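Local structure of enolase from the environmental genome shotgun sequencing of the Sargasso Sea (2QGY) at residues Y139-S144 with E328-Y333. The protein binds magnesium and is probably an enolase-superfamily enzyme related to mandelate racemase and muconate lactonizing enzyme, its substrate and reaction being unknown. Residues are numbered along the deposited sequence; the frame is centred on the assembly and turned at random.
Sequences YATCWS and EIFPDY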
ATOM      1  N   TYR A 139      11.782 -24.880  -3.206  1.00 17.76           N
ATOM      2  CA  TYR A 139      11.635 -25.042  -4.631  1.00 17.06           C
ATOM      3  C   TYR A 139      12.342 -23.844  -5.276  1.00 17.32           C
ATOM      4  O   TYR A 139      12.574 -22.822  -4.617  1.00 19.20           O
ATOM      5  CB  TYR A 139      10.145 -25.099  -5.039  1.00 17.16           C
ATOM      6  CG  TYR A 139       9.442 -23.748  -4.976  1.00 14.81           C
ATOM      7  CD1 TYR A 139       9.401 -22.910  -6.094  1.00 14.76           C
ATOM      8  CD2 TYR A 139       8.847 -23.299  -3.787  1.00 15.19           C
ATOM      9  CE1 TYR A 139       8.777 -21.622  -6.033  1.00 14.44           C
ATOM     10  CE2 TYR A 139       8.218 -22.048  -3.711  1.00 16.31           C
ATOM     11  CZ  TYR A 139       8.199 -21.213  -4.829  1.00 15.76           C
ATOM     12  OH  TYR A 139       7.563 -19.998  -4.762  1.00 16.22           O
ATOM     13  N   ALA A 140      12.683 -23.987  -6.548  1.00 17.19           N
ATOM     14  CA  ALA A 140      13.427 -22.980  -7.275  1.00 17.91           C
ATOM     15  C   ALA A 140      12.579 -22.293  -8.304  1.00 18.09           C
ATOM     16  O   ALA A 140      11.868 -22.944  -9.105  1.00 18.30           O
ATOM     17  CB  ALA A 140      14.650 -23.604  -7.941  1.00 17.76           C
ATOM     18  N   THR A 141      12.670 -20.967  -8.319  1.00 18.42           N
ATOM     19  CA  THR A 141      11.949 -20.167  -9.292  1.00 17.69           C
ATOM     20  C   THR A 141      12.843 -19.847 -10.472  1.00 18.67           C
ATOM     21  O   THR A 141      13.976 -19.417 -10.300  1.00 17.43           O
ATOM     22  CB  THR A 141      11.419 -18.869  -8.655  1.00 18.66           C
ATOM     23  OG1 THR A 141      10.423 -19.212  -7.697  1.00 17.00           O
ATOM     24  CG2 THR A 141      10.816 -17.943  -9.684  1.00 18.69           C
ATOM     25  N   CYS A 142      12.323 -20.110 -11.672  1.00 19.23           N
ATOM     26  CA  CYS A 142      13.044 -19.851 -12.928  1.00 20.05           C
ATOM     27  C   CYS A 142      12.457 -18.618 -13.604  1.00 19.50           C
ATOM     28  O   CYS A 142      11.412 -18.688 -14.261  1.00 19.04           O
ATOM     29  CB  CYS A 142      12.882 -21.020 -13.893  1.00 19.60           C
ATOM     30  SG  CYS A 142      14.007 -20.832 -15.255  1.00 23.36           S
ATOM     31  N   TRP A 143      13.109 -17.480 -13.423  1.00 19.60           N
ATOM     32  CA  TRP A 143      12.621 -16.247 -13.974  1.00 19.93           C
ATOM     33  C   TRP A 143      13.783 -15.337 -14.334  1.00 21.03           C
ATOM     34  O   TRP A 143      14.762 -15.257 -13.591  1.00 19.45           O
ATOM     35  CB  TRP A 143      11.746 -15.539 -12.923  1.00 21.21           C
ATOM     36  CG  TRP A 143      11.120 -14.283 -13.442  1.00 21.77           C
ATOM     37  CD1 TRP A 143       9.906 -14.162 -14.087  1.00 23.95           C
ATOM     38  CD2 TRP A 143      11.674 -12.972 -13.383  1.00 21.55           C
ATOM     39  NE1 TRP A 143       9.686 -12.851 -14.436  1.00 23.77           N
ATOM     40  CE2 TRP A 143      10.747 -12.096 -13.995  1.00 23.42           C
ATOM     41  CE3 TRP A 143      12.857 -12.435 -12.830  1.00 20.79           C
ATOM     42  CZ2 TRP A 143      10.978 -10.716 -14.100  1.00 23.95           C
ATOM     43  CZ3 TRP A 143      13.084 -11.070 -12.948  1.00 24.00           C
ATOM     44  CH2 TRP A 143      12.148 -10.229 -13.566  1.00 23.01           C
ATOM     45  N   SER A 144      13.670 -14.643 -15.462  1.00 21.11           N
ATOM     46  CA  SER A 144      14.671 -13.625 -15.822  1.00 22.32           C
ATOM     47  C   SER A 144      14.065 -12.347 -16.427  1.00 24.11           C
ATOM     48  O   SER A 144      13.049 -12.394 -17.128  1.00 23.93           O
ATOM     49  CB  SER A 144      15.719 -14.184 -16.780  1.00 21.52           C
ATOM     50  OG  SER A 144      16.646 -13.156 -17.132  1.00 22.07           O
ATOM     51  N   GLU A 328      10.465 -20.519  -1.203  1.00 15.72           N
ATOM     52  CA  GLU A 328      10.947 -20.081  -2.501  1.00 15.17           C
ATOM     53  C   GLU A 328      12.436 -19.673  -2.491  1.00 15.85           C
ATOM     54  O   GLU A 328      12.868 -18.876  -1.626  1.00 16.21           O
ATOM     55  CB  GLU A 328      10.134 -18.861  -2.972  1.00 14.04           C
ATOM     56  CG  GLU A 328      10.575 -18.381  -4.335  1.00 15.19           C
ATOM     57  CD  GLU A 328       9.650 -17.314  -4.916  1.00 16.42           C
ATOM     58  OE1 GLU A 328       9.105 -16.522  -4.120  1.00 19.03           O
ATOM     59  OE2 GLU A 328       9.451 -17.297  -6.151  1.00 16.86           O
ATOM     60  N   ILE A 329      13.208 -20.217  -3.416  1.00 15.98           N
ATOM     61  CA  ILE A 329      14.599 -19.760  -3.632  1.00 16.91           C
ATOM     62  C   ILE A 329      14.813 -19.344  -5.086  1.00 16.62           C
ATOM     63  O   ILE A 329      14.173 -19.873  -5.981  1.00 17.03           O
ATOM     64  CB  ILE A 329      15.663 -20.816  -3.215  1.00 18.34           C
ATOM     65  CG1 ILE A 329      15.593 -22.032  -4.108  1.00 20.64           C
ATOM     66  CG2 ILE A 329      15.531 -21.222  -1.724  1.00 17.71           C
ATOM     67  CD1 ILE A 329      16.956 -22.581  -4.461  1.00 28.10           C
ATOM     68  N   PHE A 330      15.685 -18.363  -5.294  1.00 17.42           N
ATOM     69  CA  PHE A 330      16.139 -17.964  -6.616  1.00 16.84           C
ATOM     70  C   PHE A 330      17.569 -18.458  -6.700  1.00 17.17           C
ATOM     71  O   PHE A 330      18.455 -17.866  -6.096  1.00 17.05           O
ATOM     72  CB  PHE A 330      16.091 -16.439  -6.786  1.00 17.73           C
ATOM     73  CG  PHE A 330      14.734 -15.928  -7.092  1.00 14.47           C
ATOM     74  CD1 PHE A 330      14.381 -15.571  -8.389  1.00 18.39           C
ATOM     75  CD2 PHE A 330      13.782 -15.823  -6.081  1.00 16.67           C
ATOM     76  CE1 PHE A 330      13.099 -15.105  -8.659  1.00 18.03           C
ATOM     77  CE2 PHE A 330      12.483 -15.358  -6.344  1.00 17.21           C
ATOM     78  CZ  PHE A 330      12.145 -15.005  -7.647  1.00 18.70           C
ATOM     79  N   PRO A 331      17.775 -19.605  -7.363  1.00 18.29           N
ATOM     80  CA  PRO A 331      19.115 -20.172  -7.360  1.00 18.25           C
ATOM     81  C   PRO A 331      20.157 -19.188  -7.897  1.00 18.12           C
ATOM     82  O   PRO A 331      21.265 -19.164  -7.368  1.00 19.08           O
ATOM     83  CB  PRO A 331      18.990 -21.397  -8.267  1.00 18.93           C
ATOM     84  CG  PRO A 331      17.565 -21.832  -8.092  1.00 18.93           C
ATOM     85  CD  PRO A 331      16.823 -20.455  -8.102  1.00 18.49           C
ATOM     86  N   ASP A 332      19.787 -18.355  -8.871  1.00 18.54           N
ATOM     87  CA  ASP A 332      20.747 -17.422  -9.491  1.00 17.93           C
ATOM     88  C   ASP A 332      21.163 -16.276  -8.573  1.00 18.25           C
ATOM     89  O   ASP A 332      22.106 -15.556  -8.872  1.00 17.95           O
ATOM     90  CB  ASP A 332      20.266 -16.903 -10.844  1.00 18.93           C
ATOM     91  CG  ASP A 332      18.872 -16.258 -10.781  1.00 21.28           C
ATOM     92  OD1 ASP A 332      17.921 -16.906 -10.281  1.00 22.89           O
ATOM     93  OD2 ASP A 332      18.738 -15.119 -11.261  1.00 22.36           O
ATOM     94  N   TYR A 333      20.440 -16.091  -7.476  1.00 17.28           N
ATOM     95  CA  TYR A 333      20.792 -15.100  -6.464  1.00 17.25           C
ATOM     96  C   TYR A 333      21.707 -15.669  -5.373  1.00 17.38           C
ATOM     97  O   TYR A 333      22.185 -14.929  -4.474  1.00 16.86           O
ATOM     98  CB  TYR A 333      19.510 -14.585  -5.803  1.00 15.98           C
ATOM     99  CG  TYR A 333      18.694 -13.591  -6.637  1.00 18.34           C
ATOM    100  CD1 TYR A 333      18.932 -13.396  -8.009  1.00 20.05           C
ATOM    101  CD2 TYR A 333      17.676 -12.841  -6.038  1.00 18.07           C
ATOM    102  CE1 TYR A 333      18.167 -12.457  -8.760  1.00 17.97           C
ATOM    103  CE2 TYR A 333      16.919 -11.925  -6.770  1.00 17.21           C
ATOM    104  CZ  TYR A 333      17.168 -11.728  -8.107  1.00 18.48           C
ATOM    105  OH  TYR A 333      16.413 -10.794  -8.806  1.00 19.56           O
TER
HETATM  106  O   HOH W   1      15.685 -17.807 -11.708  1.00 21.37           O
HETATM  107  O   HOH W   2      16.265 -14.150 -11.439  1.00 23.40           O
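Tyr-139 and Ala-140 pair with Glu-328 and Ile-329 as parallel neighbours where strands 135-141 and 327-329 close the barrel of the enolase superfamily. Ile-329 carries the pairing, its N donating to Tyr-139 O (2.9 Å) and its O accepting from Thr-141 N (3.0 Å). Ala-140 and Ile-329 share one face of the sheet, where Ala-140 and Pro-331 also touch Phe-160 of helix 150-162. A small methyl suits this packing: Ala-140 CB presses to 3.4 Å from Pro-331 CG, tighter than usual for two carbons. On the other face, the flat phenol of Tyr-139 lets Glu-328 CA lie against it, 4.0 Å from the ring centroid. Glu-328 CG lies anti to the backbone N (chi1 -179°), and the extended chain carries the carboxylate past the phenol oxygen to Thr-141, whose OG1 donates to the anti lone pair of Glu-328 OE2 at 2.6 Å. Threonine suits its place by offering this hydroxyl to the glutamate and its methyl, CG2, to CE1 and CZ of Phe-330; its CB lies over that ring, offset toward the rim. Beyond the strands two waters bridge the segments: one accepts from Trp-143 N and lies within hydrogen-bonding distance of Thr-141 O and Asp-332 OD1, with more acceptors around it than protons; the other donates to Trp-143 O and Asp-332 OD2. Asp-200, Glu-226 and Glu-252 bind the magnesium ion; Glu-328 stands behind them, its side chain about 6 Å from the metal. Lys-169, which hydrogen-bonds Tyr-139 OH, salt-bridges Glu-328 OE2; with Thr-141 there too and Cys-303 N on OE1, the carboxylate's rotation would be restrained.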